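Local coordinates for glutathione S-transferase (Ceriporiopsis subvermispora, PDB 6J3E), which probably catalyses transfer of glutathione to small electrophilic substrates, as a serine-type glutathione S-transferase of a wood-decaying fungus, at residues Asn32-Pro37 / Pro101-Pro106; Thr210-Val215 / Lys242-Phe247. All blocks are in the same frame, centred on the assembly; numbering follows the deposited sequence.

Contact 1 of 2, residues Asn32-Pro37 / Pro101-Pro106; sequences NFKGIP and PVVIPP
A Schellman motif ends the first helix of the thioredoxin-like N-terminal domain, and the last turn of that helix packs on the linker to the all-helical C-terminal domain of this glutathione S-transferase. Gly-35 is the C-prime residue, with positive phi. Its N reaches Asn-32 O in a weak bond, and Ile-36 N pairs with Leu-31 O. Lys-34 and Phe-33 come just before the glycine and straddle Pro-101 of the linker. The Lys-34 chain runs out extended and bends at its last torsion (chi4 -69°). This turns NZ onto Pro-101 O at 3.0 Å. The donor sits above the carbonyl plane, with a C=O...N angle of 127°. The stronger partner of NZ is Asp-94 of helix 86-96, in a salt bridge. Asp-94 also accepts the backbone N-H groups of Val-103 and Ile-104, so one carboxylate joins the helix end to the linker. An alanine at Lys-34 would remove the bond to Pro-101 O and the charge that pairs with Asp-94 outside the two segments, and would probably loosen the linker against this helix. On the other flank, Phe-33 has CG anti to the backbone N (chi1 170°), which carries its ring out beside the linker. Tyr-250 meets that ring edge-to-face. Val-103 slides past the ring in the opposite direction, with CG1 3.9 Å from Phe-33 CD2. Its CG2 lies 4.2 Å from Lys-34 CE. The closest apolar approach is oblique to the ring, between Pro-101 CB and Phe-33 CE2 at 3.3 Å.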
loop_
_atom_site.group_PDB
_atom_site.type_symbol
_atom_site.label_atom_id
_atom_site.label_comp_id
_atom_site.label_asym_id
_atom_site.label_seq_id
_atom_site.Cartn_x
_atom_site.Cartn_y
_atom_site.Cartn_z
ATOM N N ASN A 32 -23.666 -8.282 -4.191
ATOM C CA ASN A 32 -24.284 -8.285 -5.519
ATOM C C ASN A 32 -23.463 -9.106 -6.512
ATOM O O ASN A 32 -24.021 -9.862 -7.312
ATOM C CB ASN A 32 -24.458 -6.848 -6.021
ATOM C CG ASN A 32 -25.523 -6.073 -5.245
ATOM O OD1 ASN A 32 -26.233 -6.638 -4.403
ATOM N ND2 ASN A 32 -25.653 -4.783 -5.539
ATOM N N PHE A 33 -22.136 -8.973 -6.478
ATOM C CA PHE A 33 -21.295 -9.686 -7.432
ATOM C C PHE A 33 -21.211 -11.166 -7.104
ATOM O O PHE A 33 -21.130 -12.002 -8.010
ATOM C CB PHE A 33 -19.896 -9.073 -7.459
ATOM C CG PHE A 33 -18.886 -9.882 -8.235
ATOM C CD1 PHE A 33 -18.773 -9.739 -9.615
ATOM C CD2 PHE A 33 -18.046 -10.766 -7.582
ATOM C CE1 PHE A 33 -17.843 -10.467 -10.335
ATOM C CE2 PHE A 33 -17.120 -11.504 -8.280
ATOM C CZ PHE A 33 -17.012 -11.353 -9.669
ATOM N N LYS A 34 -21.195 -11.511 -5.814
ATOM C CA LYS A 34 -21.228 -12.922 -5.440
ATOM C C LYS A 34 -22.606 -13.534 -5.641
ATOM O O LYS A 34 -22.714 -14.763 -5.742
ATOM C CB LYS A 34 -20.791 -13.110 -3.987
ATOM C CG LYS A 34 -19.285 -13.072 -3.783
ATOM C CD LYS A 34 -18.945 -13.323 -2.325
ATOM C CE LYS A 34 -17.460 -13.604 -2.152
ATOM N NZ LYS A 34 -17.046 -14.920 -2.746
ATOM N N GLY A 35 -23.644 -12.709 -5.714
ATOM C CA GLY A 35 -24.982 -13.196 -5.952
ATOM C C GLY A 35 -25.691 -13.723 -4.729
ATOM O O GLY A 35 -26.610 -14.536 -4.872
ATOM N N ILE A 36 -25.303 -13.285 -3.531
ATOM C CA ILE A 36 -25.897 -13.764 -2.283
ATOM C C ILE A 36 -27.093 -12.886 -1.930
ATOM O O ILE A 36 -26.990 -11.650 -1.949
ATOM C CB ILE A 36 -24.859 -13.793 -1.149
ATOM C CG1 ILE A 36 -23.622 -14.568 -1.606
ATOM C CG2 ILE A 36 -25.445 -14.439 0.099
ATOM C CD1 ILE A 36 -22.445 -14.492 -0.661
ATOM N N PRO A 37 -28.251 -13.471 -1.639
ATOM C CA PRO A 37 -29.400 -12.659 -1.232
ATOM C C PRO A 37 -29.187 -12.094 0.153
ATOM O O PRO A 37 -28.584 -12.733 1.024
ATOM C CB PRO A 37 -30.558 -13.659 -1.235
ATOM C CG PRO A 37 -29.893 -14.964 -0.953
ATOM C CD PRO A 37 -28.576 -14.906 -1.678
ATOM N N PRO A 101 -18.451 -16.487 -7.024
ATOM C CA PRO A 101 -17.185 -15.940 -7.559
ATOM C C PRO A 101 -16.270 -15.437 -6.449
ATOM O O PRO A 101 -16.650 -14.581 -5.651
ATOM C CB PRO A 101 -17.651 -14.796 -8.470
ATOM C CG PRO A 101 -19.061 -15.128 -8.824
ATOM C CD PRO A 101 -19.629 -15.834 -7.626
ATOM N N VAL A 102 -15.054 -15.986 -6.401
ATOM C CA VAL A 102 -14.064 -15.590 -5.403
ATOM C C VAL A 102 -13.621 -14.153 -5.638
ATOM O O VAL A 102 -13.377 -13.741 -6.783
ATOM C CB VAL A 102 -12.866 -16.550 -5.453
ATOM C CG1 VAL A 102 -11.702 -15.997 -4.655
ATOM C CG2 VAL A 102 -13.267 -17.926 -4.930
ATOM N N VAL A 103 -13.515 -13.368 -4.557
ATOM C CA VAL A 103 -13.001 -12.008 -4.669
ATOM C C VAL A 103 -11.613 -11.836 -4.060
ATOM O O VAL A 103 -10.906 -10.895 -4.447
ATOM C CB VAL A 103 -13.973 -10.963 -4.082
ATOM C CG1 VAL A 103 -15.307 -10.998 -4.815
ATOM C CG2 VAL A 103 -14.142 -11.129 -2.590
ATOM N N ILE A 104 -11.181 -12.705 -3.154
ATOM C CA ILE A 104 -9.803 -12.618 -2.668
ATOM C C ILE A 104 -9.121 -13.968 -2.842
ATOM O O ILE A 104 -8.981 -14.710 -1.861
ATOM C CB ILE A 104 -9.738 -12.161 -1.199
ATOM C CG1 ILE A 104 -10.435 -10.805 -1.030
ATOM C CG2 ILE A 104 -8.280 -12.093 -0.708
ATOM C CD1 ILE A 104 -10.294 -10.209 0.361
ATOM N N PRO A 105 -8.675 -14.321 -4.047
ATOM C CA PRO A 105 -7.987 -15.606 -4.246
ATOM C C PRO A 105 -6.833 -15.749 -3.272
ATOM O O PRO A 105 -6.126 -14.769 -2.994
ATOM C CB PRO A 105 -7.494 -15.539 -5.702
ATOM C CG PRO A 105 -7.773 -14.169 -6.170
ATOM C CD PRO A 105 -8.811 -13.566 -5.297
ATOM N N PRO A 106 -6.633 -16.947 -2.714
ATOM C CA PRO A 106 -5.749 -17.074 -1.538
ATOM C C PRO A 106 -4.325 -16.589 -1.755
ATOM O O PRO A 106 -3.729 -16.040 -0.822
ATOM C CB PRO A 106 -5.789 -18.581 -1.240
ATOM C CG PRO A 106 -7.103 -19.007 -1.737
ATOM C CD PRO A 106 -7.401 -18.175 -2.960
#

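Contact 2 of 2, residues Thr210-Val215 / Lys242-Phe247; sequences TIVGWV and KQLALF
Two helices of the all-helical C-terminal domain of the glutathione S-transferase fold cross here, nearly at right angles. The axes of 210-215 and 242-247 approach to 9.8 Å at a signed crossing angle of -103°. No hydrogen bond links the two segments. Ile-211 comes first. Its CG2, anti to the backbone N, rests 3.6 Å from Gln-243 OE1. The amide of Gln-243 is held from outside, where NE2 bonds to Leu-197 O. Val-212 is the central residue, and both its methyls are used. CG1 lies beside the backbone of the second helix, 3.8 Å from Gln-243 O, and also touches Phe-247 CD1. CG2 makes a CH-pi contact over one face of the Phe-247 ring, 4.1 Å from the centroid and 10° off the normal. CB lies against Leu-244 CD2. The Val-212 side chain also touches Tyr-29 of helix 22-34, in the N-terminal domain. Val-215 comes one turn after Ile-211 and meets Leu-244, whose side chain also reaches Ile-216 and Lys-219 farther along helix 206-222. Val-215 CG1, anti to its backbone N (chi1 172°), packs 3.9 Å from Leu-244 CD1.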
loop_
_atom_site.group_PDB
_atom_site.type_symbol
_atom_site.label_atom_id
_atom_site.label_comp_id
_atom_site.label_asym_id
_atom_site.label_seq_id
_atom_site.Cartn_x
_atom_site.Cartn_y
_atom_site.Cartn_z
ATOM N N THR A 210 -13.055 -2.509 -4.040
ATOM C CA THR A 210 -12.658 -1.420 -3.149
ATOM C C THR A 210 -12.712 -0.078 -3.864
ATOM O O THR A 210 -13.196 0.918 -3.312
ATOM C CB THR A 210 -11.251 -1.671 -2.614
ATOM O OG1 THR A 210 -11.241 -2.862 -1.816
ATOM C CG2 THR A 210 -10.779 -0.501 -1.780
ATOM N N ILE A 211 -12.225 -0.033 -5.100
ATOM C CA ILE A 211 -12.147 1.234 -5.812
ATOM C C ILE A 211 -13.546 1.732 -6.160
ATOM O O ILE A 211 -13.891 2.889 -5.902
ATOM C CB ILE A 211 -11.242 1.084 -7.051
ATOM C CG1 ILE A 211 -9.839 0.657 -6.599
ATOM C CG2 ILE A 211 -11.164 2.370 -7.815
ATOM C CD1 ILE A 211 -8.904 0.316 -7.715
ATOM N N VAL A 212 -14.386 0.862 -6.717
ATOM C CA VAL A 212 -15.706 1.333 -7.125
ATOM C C VAL A 212 -16.545 1.672 -5.900
ATOM O O VAL A 212 -17.444 2.519 -5.969
ATOM C CB VAL A 212 -16.397 0.299 -8.038
ATOM C CG1 VAL A 212 -15.652 0.202 -9.373
ATOM C CG2 VAL A 212 -16.448 -1.045 -7.354
ATOM N N GLY A 213 -16.263 1.038 -4.762
ATOM C CA GLY A 213 -16.923 1.447 -3.536
ATOM C C GLY A 213 -16.723 2.924 -3.258
ATOM O O GLY A 213 -17.685 3.675 -3.049
ATOM N N TRP A 214 -15.467 3.367 -3.273
ATOM C CA TRP A 214 -15.216 4.750 -2.912
ATOM C C TRP A 214 -15.593 5.685 -4.052
ATOM O O TRP A 214 -16.044 6.806 -3.796
ATOM C CB TRP A 214 -13.754 4.922 -2.485
ATOM C CG TRP A 214 -13.471 4.267 -1.168
ATOM C CD1 TRP A 214 -13.217 2.932 -0.949
ATOM C CD2 TRP A 214 -13.441 4.894 0.122
ATOM N NE1 TRP A 214 -13.036 2.697 0.395
ATOM C CE2 TRP A 214 -13.168 3.880 1.077
ATOM C CE3 TRP A 214 -13.624 6.205 0.567
ATOM C CZ2 TRP A 214 -13.071 4.147 2.450
ATOM C CZ3 TRP A 214 -13.524 6.468 1.925
ATOM C CH2 TRP A 214 -13.251 5.440 2.854
ATOM N N VAL A 215 -15.459 5.235 -5.302
ATOM C CA VAL A 215 -15.777 6.109 -6.424
ATOM C C VAL A 215 -17.279 6.329 -6.517
ATOM O O VAL A 215 -17.733 7.452 -6.764
ATOM C CB VAL A 215 -15.196 5.552 -7.736
ATOM C CG1 VAL A 215 -15.703 6.350 -8.932
ATOM C CG2 VAL A 215 -13.703 5.624 -7.691
ATOM N N LYS A 242 -14.846 3.973 -16.448
ATOM C CA LYS A 242 -14.964 2.649 -17.048
ATOM C C LYS A 242 -15.149 1.565 -15.991
ATOM O O LYS A 242 -15.971 0.654 -16.161
ATOM C CB LYS A 242 -13.743 2.379 -17.926
ATOM C CG LYS A 242 -13.604 3.424 -19.028
ATOM C CD LYS A 242 -12.345 3.272 -19.849
ATOM C CE LYS A 242 -12.251 4.393 -20.892
ATOM N NZ LYS A 242 -10.910 4.446 -21.544
ATOM N N GLN A 243 -14.427 1.653 -14.874
ATOM C CA GLN A 243 -14.677 0.691 -13.808
ATOM C C GLN A 243 -16.102 0.789 -13.302
ATOM O O GLN A 243 -16.741 -0.236 -13.039
ATOM C CB GLN A 243 -13.702 0.896 -12.666
ATOM C CG GLN A 243 -12.339 0.435 -13.044
ATOM C CD GLN A 243 -11.327 0.825 -12.025
ATOM O OE1 GLN A 243 -11.456 1.869 -11.388
ATOM N NE2 GLN A 243 -10.293 0.009 -11.871
ATOM N N LEU A 244 -16.616 2.012 -13.150
ATOM C CA LEU A 244 -18.003 2.168 -12.739
ATOM C C LEU A 244 -18.928 1.447 -13.708
ATOM O O LEU A 244 -19.815 0.693 -13.292
ATOM C CB LEU A 244 -18.362 3.651 -12.645
ATOM C CG LEU A 244 -18.032 4.315 -11.312
ATOM C CD1 LEU A 244 -18.813 5.605 -11.145
ATOM C CD2 LEU A 244 -18.369 3.352 -10.221
ATOM N N ALA A 245 -18.695 1.628 -15.010
ATOM C CA ALA A 245 -19.555 0.992 -16.004
ATOM C C ALA A 245 -19.481 -0.523 -15.907
ATOM O O ALA A 245 -20.508 -1.213 -15.962
ATOM C CB ALA A 245 -19.173 1.459 -17.406
ATOM N N LEU A 246 -18.272 -1.058 -15.744
ATOM C CA LEU A 246 -18.100 -2.499 -15.645
ATOM C C LEU A 246 -18.915 -3.100 -14.511
ATOM O O LEU A 246 -19.351 -4.256 -14.603
ATOM C CB LEU A 246 -16.624 -2.817 -15.450
ATOM C CG LEU A 246 -15.761 -2.808 -16.705
ATOM C CD1 LEU A 246 -14.304 -2.928 -16.294
ATOM C CD2 LEU A 246 -16.177 -3.951 -17.627
ATOM N N PHE A 247 -19.119 -2.343 -13.437
ATOM C CA PHE A 247 -19.813 -2.825 -12.255
ATOM C C PHE A 247 -21.269 -2.406 -12.211
ATOM O O PHE A 247 -21.984 -2.817 -11.291
ATOM C CB PHE A 247 -19.103 -2.328 -10.986
ATOM C CG PHE A 247 -17.847 -3.080 -10.674
ATOM C CD1 PHE A 247 -16.630 -2.662 -11.181
ATOM C CD2 PHE A 247 -17.891 -4.231 -9.884
ATOM C CE1 PHE A 247 -15.470 -3.372 -10.905
ATOM C CE2 PHE A 247 -16.732 -4.957 -9.606
ATOM C CZ PHE A 247 -15.519 -4.527 -10.118
#

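Contact 2 is buried, its centre about 10 Å from the centre of the chain; contact 1 is partly buried, its centre about 17 Å out. The two centres are 16 Å apart and the contacts do not touch. No helix is shared as a segment, but each contact touches the other's helix: Val-103 packs on Tyr-206 and Ile-209 of helix 206-222, and Val-212 on Tyr-29 of helix 22-34. The chemistry follows the place. At 32-37/101-106 a charged group and a carbonyl share the work with apolar side chains. At 210-215/242-247 the touching groups are mostly apolar, without a hydrogen bond between the segments. Val-204 bridges the two, touching Phe-33 and Phe-247.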